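Local coordinates for protein tyrosine--tRNA ligase (Archaeoglobus fulgidus, PDB 2CYB) that attaches tyrosine to its cognate tRNA, first activating the amino acid with ATP and then transferring it to the acceptor end of the tRNA, at residues R8-N13 / M57-A62; P33-G38 / A62-I67. All coordinates share one frame; numbering follows the deposited sequence.

Contact 1. Residues R8-N13 / M57-A62; sequences RLITRN and MDLQEA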
ATOM      1  N   ARG A   8     -21.876  32.012  -6.326  1.00 42.96           N
ATOM      2  CA  ARG A   8     -22.659  31.608  -7.494  1.00 46.05           C
ATOM      3  C   ARG A   8     -21.742  31.059  -8.583  1.00 41.49           C
ATOM      4  O   ARG A   8     -22.036  30.035  -9.203  1.00 38.92           O
ATOM      5  CB  ARG A   8     -23.443  32.802  -8.052  1.00 53.37           C
ATOM      6  CG  ARG A   8     -24.382  33.463  -7.054  1.00 67.88           C
ATOM      7  CD  ARG A   8     -25.695  32.707  -6.899  1.00 76.62           C
ATOM      8  NE  ARG A   8     -26.603  32.942  -8.021  1.00 84.70           N
ATOM      9  CZ  ARG A   8     -27.123  34.127  -8.331  1.00 88.04           C
ATOM     10  NH1 ARG A   8     -26.828  35.197  -7.605  1.00 88.32           N
ATOM     11  NH2 ARG A   8     -27.942  34.244  -9.369  1.00 86.11           N
ATOM     12  N   LEU A   9     -20.633  31.755  -8.811  1.00 38.28           N
ATOM     13  CA  LEU A   9     -19.659  31.365  -9.821  1.00 39.19           C
ATOM     14  C   LEU A   9     -18.955  30.059  -9.448  1.00 42.53           C
ATOM     15  O   LEU A   9     -18.776  29.170 -10.292  1.00 36.21           O
ATOM     16  CB  LEU A   9     -18.624  32.482  -9.993  1.00 37.35           C
ATOM     17  CG  LEU A   9     -17.398  32.198 -10.863  1.00 43.32           C
ATOM     18  CD1 LEU A   9     -17.826  31.813 -12.275  1.00 45.17           C
ATOM     19  CD2 LEU A   9     -16.506  33.428 -10.885  1.00 43.02           C
ATOM     20  N   ILE A  10     -18.563  29.947  -8.184  1.00 39.23           N
ATOM     21  CA  ILE A  10     -17.874  28.755  -7.701  1.00 36.31           C
ATOM     22  C   ILE A  10     -18.744  27.519  -7.837  1.00 34.57           C
ATOM     23  O   ILE A  10     -18.279  26.465  -8.263  1.00 42.41           O
ATOM     24  CB  ILE A  10     -17.460  28.892  -6.209  1.00 33.72           C
ATOM     25  CG1 ILE A  10     -16.358  29.943  -6.063  1.00 37.97           C
ATOM     26  CG2 ILE A  10     -16.962  27.549  -5.680  1.00 36.64           C
ATOM     27  CD1 ILE A  10     -15.982  30.238  -4.630  1.00 47.05           C
ATOM     28  N   THR A  11     -20.016  27.647  -7.494  1.00 32.99           N
ATOM     29  CA  THR A  11     -20.896  26.494  -7.556  1.00 33.88           C
ATOM     30  C   THR A  11     -21.554  26.263  -8.902  1.00 30.73           C
ATOM     31  O   THR A  11     -22.277  25.282  -9.071  1.00 37.38           O
ATOM     32  CB  THR A  11     -21.984  26.589  -6.490  1.00 41.26           C
ATOM     33  OG1 THR A  11     -22.721  27.803  -6.668  1.00 46.32           O
ATOM     34  CG2 THR A  11     -21.359  26.589  -5.111  1.00 40.86           C
ATOM     35  N   ARG A  12     -21.307  27.154  -9.857  1.00 39.19           N
ATOM     36  CA  ARG A  12     -21.900  27.011 -11.184  1.00 35.66           C
ATOM     37  C   ARG A  12     -21.490  25.681 -11.796  1.00 38.90           C
ATOM     38  O   ARG A  12     -20.301  25.341 -11.842  1.00 30.07           O
ATOM     39  CB  ARG A  12     -21.450  28.145 -12.112  1.00 36.37           C
ATOM     40  CG  ARG A  12     -22.034  28.048 -13.530  1.00 36.25           C
ATOM     41  CD  ARG A  12     -21.633  29.246 -14.390  1.00 42.92           C
ATOM     42  NE  ARG A  12     -20.204  29.272 -14.696  1.00 40.16           N
ATOM     43  CZ  ARG A  12     -19.579  30.302 -15.258  1.00 45.25           C
ATOM     44  NH1 ARG A  12     -18.274  30.246 -15.509  1.00 39.08           N
ATOM     45  NH2 ARG A  12     -20.257  31.401 -15.564  1.00 40.24           N
ATOM     46  N   ASN A  13     -22.486  24.934 -12.257  1.00 32.86           N
ATOM     47  CA  ASN A  13     -22.262  23.644 -12.883  1.00 35.51           C
ATOM     48  C   ASN A  13     -21.634  22.600 -11.970  1.00 37.49           C
ATOM     49  O   ASN A  13     -21.095  21.602 -12.440  1.00 41.32           O
ATOM     50  CB  ASN A  13     -21.409  23.812 -14.138  1.00 28.79           C
ATOM     51  CG  ASN A  13     -22.178  24.472 -15.276  1.00 25.74           C
ATOM     52  OD1 ASN A  13     -23.407  24.407 -15.319  1.00 34.39           O
ATOM     53  ND2 ASN A  13     -21.460  25.090 -16.199  1.00 35.00           N
ATOM     54  N   MET A  57     -10.767  27.584 -13.399  1.00 39.34           N
ATOM     55  CA  MET A  57     -10.734  28.952 -13.917  1.00 41.32           C
ATOM     56  C   MET A  57     -11.814  29.783 -13.233  1.00 37.90           C
ATOM     57  O   MET A  57     -11.622  30.971 -12.983  1.00 37.95           O
ATOM     58  CB  MET A  57     -10.922  28.970 -15.438  1.00 45.14           C
ATOM     59  CG  MET A  57      -9.719  28.428 -16.197  1.00 48.34           C
ATOM     60  SD  MET A  57      -9.838  28.601 -17.991  1.00 63.06           S
ATOM     61  CE  MET A  57      -9.056  30.184 -18.215  1.00 65.85           C
ATOM     62  N   ASP A  58     -12.949  29.163 -12.929  1.00 38.84           N
ATOM     63  CA  ASP A  58     -14.020  29.864 -12.226  1.00 33.42           C
ATOM     64  C   ASP A  58     -13.466  30.257 -10.855  1.00 36.37           C
ATOM     65  O   ASP A  58     -13.581  31.403 -10.432  1.00 35.92           O
ATOM     66  CB  ASP A  58     -15.237  28.953 -11.998  1.00 29.61           C
ATOM     67  CG  ASP A  58     -15.969  28.589 -13.286  1.00 37.06           C
ATOM     68  OD1 ASP A  58     -16.884  27.730 -13.221  1.00 37.43           O
ATOM     69  OD2 ASP A  58     -15.646  29.156 -14.349  1.00 38.41           O
ATOM     70  N   LEU A  59     -12.863  29.292 -10.166  1.00 37.87           N
ATOM     71  CA  LEU A  59     -12.306  29.518  -8.831  1.00 34.77           C
ATOM     72  C   LEU A  59     -11.228  30.591  -8.795  1.00 40.50           C
ATOM     73  O   LEU A  59     -11.181  31.406  -7.868  1.00 41.81           O
ATOM     74  CB  LEU A  59     -11.751  28.201  -8.265  1.00 32.42           C
ATOM     75  CG  LEU A  59     -12.818  27.247  -7.724  1.00 31.67           C
ATOM     76  CD1 LEU A  59     -12.302  25.809  -7.708  1.00 40.18           C
ATOM     77  CD2 LEU A  59     -13.228  27.695  -6.333  1.00 35.80           C
ATOM     78  N   GLN A  60     -10.359  30.587  -9.798  1.00 34.12           N
ATOM     79  CA  GLN A  60      -9.291  31.576  -9.883  1.00 38.10           C
ATOM     80  C   GLN A  60      -9.918  32.961 -10.089  1.00 45.61           C
ATOM     81  O   GLN A  60      -9.433  33.968  -9.567  1.00 41.65           O
ATOM     82  CB  GLN A  60      -8.359  31.215 -11.043  1.00 43.03           C
ATOM     83  CG  GLN A  60      -7.060  32.001 -11.108  1.00 53.30           C
ATOM     84  CD  GLN A  60      -7.259  33.411 -11.619  1.00 53.70           C
ATOM     85  OE1 GLN A  60      -7.852  33.615 -12.675  1.00 52.31           O
ATOM     86  NE2 GLN A  60      -6.758  34.392 -10.873  1.00 55.12           N
ATOM     87  N   GLU A  61     -11.014  33.000 -10.840  1.00 41.38           N
ATOM     88  CA  GLU A  61     -11.714  34.254 -11.100  1.00 42.76           C
ATOM     89  C   GLU A  61     -12.391  34.738  -9.826  1.00 44.46           C
ATOM     90  O   GLU A  61     -12.607  35.937  -9.644  1.00 44.10           O
ATOM     91  CB  GLU A  61     -12.763  34.063 -12.200  1.00 40.74           C
ATOM     92  CG  GLU A  61     -13.567  35.311 -12.502  1.00 60.21           C
ATOM     93  CD  GLU A  61     -14.572  35.104 -13.618  1.00 73.43           C
ATOM     94  OE1 GLU A  61     -15.327  36.055 -13.920  1.00 77.30           O
ATOM     95  OE2 GLU A  61     -14.607  33.993 -14.192  1.00 74.74           O
ATOM     96  N   ALA A  62     -12.730  33.800  -8.946  1.00 39.91           N
ATOM     97  CA  ALA A  62     -13.378  34.130  -7.686  1.00 38.08           C
ATOM     98  C   ALA A  62     -12.364  34.417  -6.576  1.00 32.33           C
ATOM     99  O   ALA A  62     -12.735  34.517  -5.410  1.00 41.04           O
ATOM    100  CB  ALA A  62     -14.313  33.004  -7.264  1.00 37.92           C
TER
HETATM  101  O   HOH W   1     -18.593  26.773 -14.934  1.00 37.28           O
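Leu9 is the main bump of this contact. Its CD2 enters a hollow on helix 47-61, with Asp58 O at 3.6 Å, Glu61 CD at 3.7 Å and Ala62 CB along its border. Leu9 CG, anti to the backbone N (chi1 172°), lies near Asp58 O and CB, and CD1 leans on Asp58 CB and CG. The extended Glu61 chain crosses Leu9 at about a right angle, and Glu61 CB, CG and CD line one side of CD2. Ile10 straddles two smaller bumps. Its CG2 meets Leu59 CD2 at 3.8 Å, and CG1 rests on Ala62 CB at 3.9 Å. Leu23 and Ile27 of helix 20-28 also pack on Ile10. Arg12 NH1 makes a salt bridge to Asp58 OD2 (3.1 Å) whose hydrogen bond is weak and bent (131°), with the guanidinium and carboxylate planes 72° apart. A water bridges Arg12 NE and Asp58 OD1. Leu9 CD1 lies over one guanidinium face. Lys55 NZ makes a salt bridge to Asp58 OD1 and hydrogen-bonds the carbonyl oxygens of Ile10 and Arg12. An apolar patch thus joins the N-terminal helix to helix 47-61, and two cations at its border would be expected to stabilise the Asp58 carboxylate.

Contact 2. Residues P33-G38 / A62-I67; sequences PRAYVG and AGFEII. With TYR (tyrosine), chain C.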
ATOM      1  N   PRO A  33      -7.994  31.494  -0.117  1.00 63.94           N
ATOM      2  CA  PRO A  33      -8.366  30.081  -0.248  1.00 53.29           C
ATOM      3  C   PRO A  33      -7.594  29.384  -1.364  1.00 44.84           C
ATOM      4  O   PRO A  33      -7.315  29.978  -2.407  1.00 38.51           O
ATOM      5  CB  PRO A  33      -9.865  30.140  -0.545  1.00 59.40           C
ATOM      6  CG  PRO A  33     -10.287  31.485  -0.013  1.00 61.48           C
ATOM      7  CD  PRO A  33      -9.143  32.354  -0.435  1.00 63.61           C
ATOM      8  N   ARG A  34      -7.258  28.118  -1.143  1.00 40.40           N
ATOM      9  CA  ARG A  34      -6.523  27.348  -2.135  1.00 36.20           C
ATOM     10  C   ARG A  34      -7.334  26.132  -2.582  1.00 33.02           C
ATOM     11  O   ARG A  34      -7.881  25.394  -1.755  1.00 35.78           O
ATOM     12  CB  ARG A  34      -5.182  26.889  -1.553  1.00 41.06           C
ATOM     13  CG  ARG A  34      -4.275  26.183  -2.545  1.00 40.54           C
ATOM     14  CD  ARG A  34      -2.950  25.819  -1.897  1.00 42.08           C
ATOM     15  NE  ARG A  34      -2.196  27.005  -1.500  1.00 41.87           N
ATOM     16  CZ  ARG A  34      -0.995  26.982  -0.930  1.00 49.42           C
ATOM     17  NH1 ARG A  34      -0.391  25.825  -0.678  1.00 35.49           N
ATOM     18  NH2 ARG A  34      -0.394  28.123  -0.615  1.00 43.54           N
ATOM     19  N   ALA A  35      -7.421  25.947  -3.895  1.00 35.53           N
ATOM     20  CA  ALA A  35      -8.142  24.820  -4.472  1.00 37.91           C
ATOM     21  C   ALA A  35      -7.224  24.105  -5.455  1.00 32.38           C
ATOM     22  O   ALA A  35      -6.263  24.686  -5.961  1.00 36.59           O
ATOM     23  CB  ALA A  35      -9.393  25.306  -5.193  1.00 34.67           C
ATOM     24  N   TYR A  36      -7.513  22.834  -5.715  1.00 29.35           N
ATOM     25  CA  TYR A  36      -6.714  22.072  -6.663  1.00 28.62           C
ATOM     26  C   TYR A  36      -7.545  20.973  -7.292  1.00 25.50           C
ATOM     27  O   TYR A  36      -8.659  20.689  -6.864  1.00 24.67           O
ATOM     28  CB  TYR A  36      -5.499  21.404  -5.973  1.00 26.01           C
ATOM     29  CG  TYR A  36      -5.701  19.950  -5.524  1.00 28.28           C
ATOM     30  CD1 TYR A  36      -4.808  18.945  -5.921  1.00 30.00           C
ATOM     31  CD2 TYR A  36      -6.761  19.590  -4.687  1.00 25.69           C
ATOM     32  CE1 TYR A  36      -4.963  17.621  -5.492  1.00 31.24           C
ATOM     33  CE2 TYR A  36      -6.929  18.271  -4.252  1.00 29.86           C
ATOM     34  CZ  TYR A  36      -6.025  17.294  -4.657  1.00 30.22           C
ATOM     35  OH  TYR A  36      -6.178  16.003  -4.206  1.00 26.07           O
ATOM     36  N   VAL A  37      -6.965  20.376  -8.320  1.00 31.19           N
ATOM     37  CA  VAL A  37      -7.534  19.223  -8.991  1.00 27.41           C
ATOM     38  C   VAL A  37      -6.287  18.428  -9.320  1.00 29.21           C
ATOM     39  O   VAL A  37      -5.236  18.998  -9.645  1.00 26.89           O
ATOM     40  CB  VAL A  37      -8.269  19.541 -10.317  1.00 29.03           C
ATOM     41  CG1 VAL A  37      -8.758  18.217 -10.942  1.00 28.60           C
ATOM     42  CG2 VAL A  37      -9.466  20.454 -10.070  1.00 30.29           C
ATOM     43  N   GLY A  38      -6.389  17.115  -9.203  1.00 26.70           N
ATOM     44  CA  GLY A  38      -5.255  16.277  -9.527  1.00 26.51           C
ATOM     45  C   GLY A  38      -5.595  15.502 -10.773  1.00 28.66           C
ATOM     46  O   GLY A  38      -6.753  15.140 -10.980  1.00 24.87           O
ATOM     47  N   ALA A  62     -12.730  33.800  -8.946  1.00 39.91           N
ATOM     48  CA  ALA A  62     -13.378  34.130  -7.686  1.00 38.08           C
ATOM     49  C   ALA A  62     -12.364  34.417  -6.576  1.00 32.33           C
ATOM     50  O   ALA A  62     -12.735  34.517  -5.410  1.00 41.04           O
ATOM     51  CB  ALA A  62     -14.313  33.004  -7.264  1.00 37.92           C
ATOM     52  N   GLY A  63     -11.087  34.520  -6.935  1.00 39.22           N
ATOM     53  CA  GLY A  63     -10.074  34.834  -5.939  1.00 43.16           C
ATOM     54  C   GLY A  63      -9.249  33.718  -5.317  1.00 47.29           C
ATOM     55  O   GLY A  63      -8.374  33.995  -4.494  1.00 41.88           O
ATOM     56  N   PHE A  64      -9.512  32.469  -5.693  1.00 45.15           N
ATOM     57  CA  PHE A  64      -8.768  31.334  -5.144  1.00 40.02           C
ATOM     58  C   PHE A  64      -7.373  31.197  -5.727  1.00 35.07           C
ATOM     59  O   PHE A  64      -7.107  31.641  -6.846  1.00 39.68           O
ATOM     60  CB  PHE A  64      -9.489  30.010  -5.428  1.00 34.33           C
ATOM     61  CG  PHE A  64     -10.567  29.668  -4.453  1.00 34.49           C
ATOM     62  CD1 PHE A  64     -11.717  30.440  -4.357  1.00 36.83           C
ATOM     63  CD2 PHE A  64     -10.450  28.536  -3.647  1.00 41.28           C
ATOM     64  CE1 PHE A  64     -12.736  30.093  -3.477  1.00 37.34           C
ATOM     65  CE2 PHE A  64     -11.462  28.177  -2.763  1.00 36.71           C
ATOM     66  CZ  PHE A  64     -12.612  28.960  -2.678  1.00 44.72           C
ATOM     67  N   GLU A  65      -6.494  30.571  -4.946  1.00 39.90           N
ATOM     68  CA  GLU A  65      -5.129  30.264  -5.363  1.00 36.88           C
ATOM     69  C   GLU A  65      -5.359  28.906  -6.019  1.00 33.03           C
ATOM     70  O   GLU A  65      -6.101  28.095  -5.472  1.00 39.22           O
ATOM     71  CB  GLU A  65      -4.206  30.062  -4.152  1.00 41.81           C
ATOM     72  CG  GLU A  65      -3.895  31.304  -3.330  1.00 56.17           C
ATOM     73  CD  GLU A  65      -2.913  31.020  -2.196  1.00 59.22           C
ATOM     74  OE1 GLU A  65      -2.425  31.984  -1.573  1.00 59.33           O
ATOM     75  OE2 GLU A  65      -2.630  29.833  -1.918  1.00 46.88           O
ATOM     76  N   ILE A  66      -4.741  28.651  -7.166  1.00 33.50           N
ATOM     77  CA  ILE A  66      -4.956  27.385  -7.858  1.00 39.77           C
ATOM     78  C   ILE A  66      -3.737  26.491  -8.004  1.00 37.03           C
ATOM     79  O   ILE A  66      -2.667  26.930  -8.429  1.00 39.75           O
ATOM     80  CB  ILE A  66      -5.529  27.613  -9.280  1.00 40.78           C
ATOM     81  CG1 ILE A  66      -6.836  28.401  -9.204  1.00 41.28           C
ATOM     82  CG2 ILE A  66      -5.760  26.273  -9.972  1.00 42.27           C
ATOM     83  CD1 ILE A  66      -7.923  27.732  -8.402  1.00 36.75           C
ATOM     84  N   ILE A  67      -3.909  25.223  -7.652  1.00 34.44           N
ATOM     85  CA  ILE A  67      -2.838  24.254  -7.799  1.00 30.34           C
ATOM     86  C   ILE A  67      -3.320  23.146  -8.728  1.00 34.66           C
ATOM     87  O   ILE A  67      -4.439  22.656  -8.591  1.00 29.51           O
ATOM     88  CB  ILE A  67      -2.450  23.602  -6.455  1.00 37.76           C
ATOM     89  CG1 ILE A  67      -1.875  24.655  -5.509  1.00 43.16           C
ATOM     90  CG2 ILE A  67      -1.429  22.492  -6.695  1.00 35.75           C
ATOM     91  CD1 ILE A  67      -1.425  24.084  -4.182  1.00 49.51           C
TER
HETATM   92  N   TYR C 401      -8.148  10.285  -8.740  1.00 23.64           N
HETATM   93  CA  TYR C 401      -8.127  11.345  -9.777  1.00 24.29           C
HETATM   94  C   TYR C 401      -8.766  10.856 -11.075  1.00 28.77           C
HETATM   95  O   TYR C 401      -8.814  11.646 -12.032  1.00 29.21           O
HETATM   96  CB  TYR C 401      -6.681  11.791 -10.019  1.00 27.15           C
HETATM   97  CG  TYR C 401      -6.072  12.394  -8.777  1.00 24.91           C
HETATM   98  CD1 TYR C 401      -4.894  11.887  -8.225  1.00 25.85           C
HETATM   99  CD2 TYR C 401      -6.687  13.484  -8.147  1.00 22.90           C
HETATM  100  CE1 TYR C 401      -4.337  12.459  -7.068  1.00 23.28           C
HETATM  101  CE2 TYR C 401      -6.149  14.054  -7.007  1.00 26.77           C
HETATM  102  CZ  TYR C 401      -4.975  13.543  -6.471  1.00 28.99           C
HETATM  103  OH  TYR C 401      -4.443  14.134  -5.352  1.00 25.54           O
HETATM  104  OXT TYR C 401      -9.224   9.695 -11.112  1.00 29.79           O
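One carboxylate oxygen, Glu65 OE2, accepts from two nitrogens of Arg34. Arg34 NE donates to Glu65 OE2 at 2.9 Å and Arg34 NH2 to the same oxygen at 3.1 Å, a side-on grip. OE2 lies close to the guanidinium plane, and the two charged groups are nearly coplanar, 24° apart. Arg34 CG is anti to the backbone N (chi1 -175°), and the chain bends at chi3, which sets where NE lies. CD of Arg34 is tight against Ile67 CD1. Arg34 NH1 hydrogen-bonds Leu169 O. The backbones pair in parallel: Glu65 N bonds Pro33 O at 2.7 Å, Ala35 N bonds Glu65 O, and Ile67 N bonds Ala35 O. The last rung, Val37 N to Ile67 O, is weak. These strands, 34-39 and 65-70, are neighbours in the Rossmann-fold sheet of a class I synthetase. Helix 47-61 links them as a beta-alpha-beta crossover. Arg34, Tyr36, Glu65 and Ile67 face one side of the sheet; Ala35 and Ile66 face the other. At the start of the pairing, Pro33 CB lies over one face of the Phe64 ring, offset toward its rim, in a CH-pi contact, 3.6 Å from the centroid. Ala35 CB touches Phe64 CD2. Farther along, Tyr36 CB packs on Ile67 CB, while its ring leads away to the substrate pocket. There Tyr36 OH hydrogen-bonds the ligand tyrosine OH at 2.8 Å, and Asp165, Gln162, Tyr158 and Gln180 also bind the ligand. Gly38 lies so close to the ligand ring that a CB would collide with CE2; its O is 3.3 Å from ligand CD2.

Overall arrangement
Contacts 1 and 2 have centres about 10 Å apart and share Ala62, where helix 47-61 gives way to the loop before strand 65-70. A Schellman motif with Gly63 at C-prime ends the helix: Phe64 N of contact 2 lies 2.9 Å from Leu59 O of contact 1, a probable hydrogen bond. Phe64 also reaches back to the N-terminal helix, its CE1 lying 3.4 Å from Ile10 CD1. Ile66 packs against Leu59 and Gln60 of the helix. Contact 2 carries Tyr36 and Gly38 into the tyrosine pocket. Contact 1 is set farther back: the Leu59 side chain is about 8 Å from that of Tyr36 and about 13 Å from the bound tyrosine.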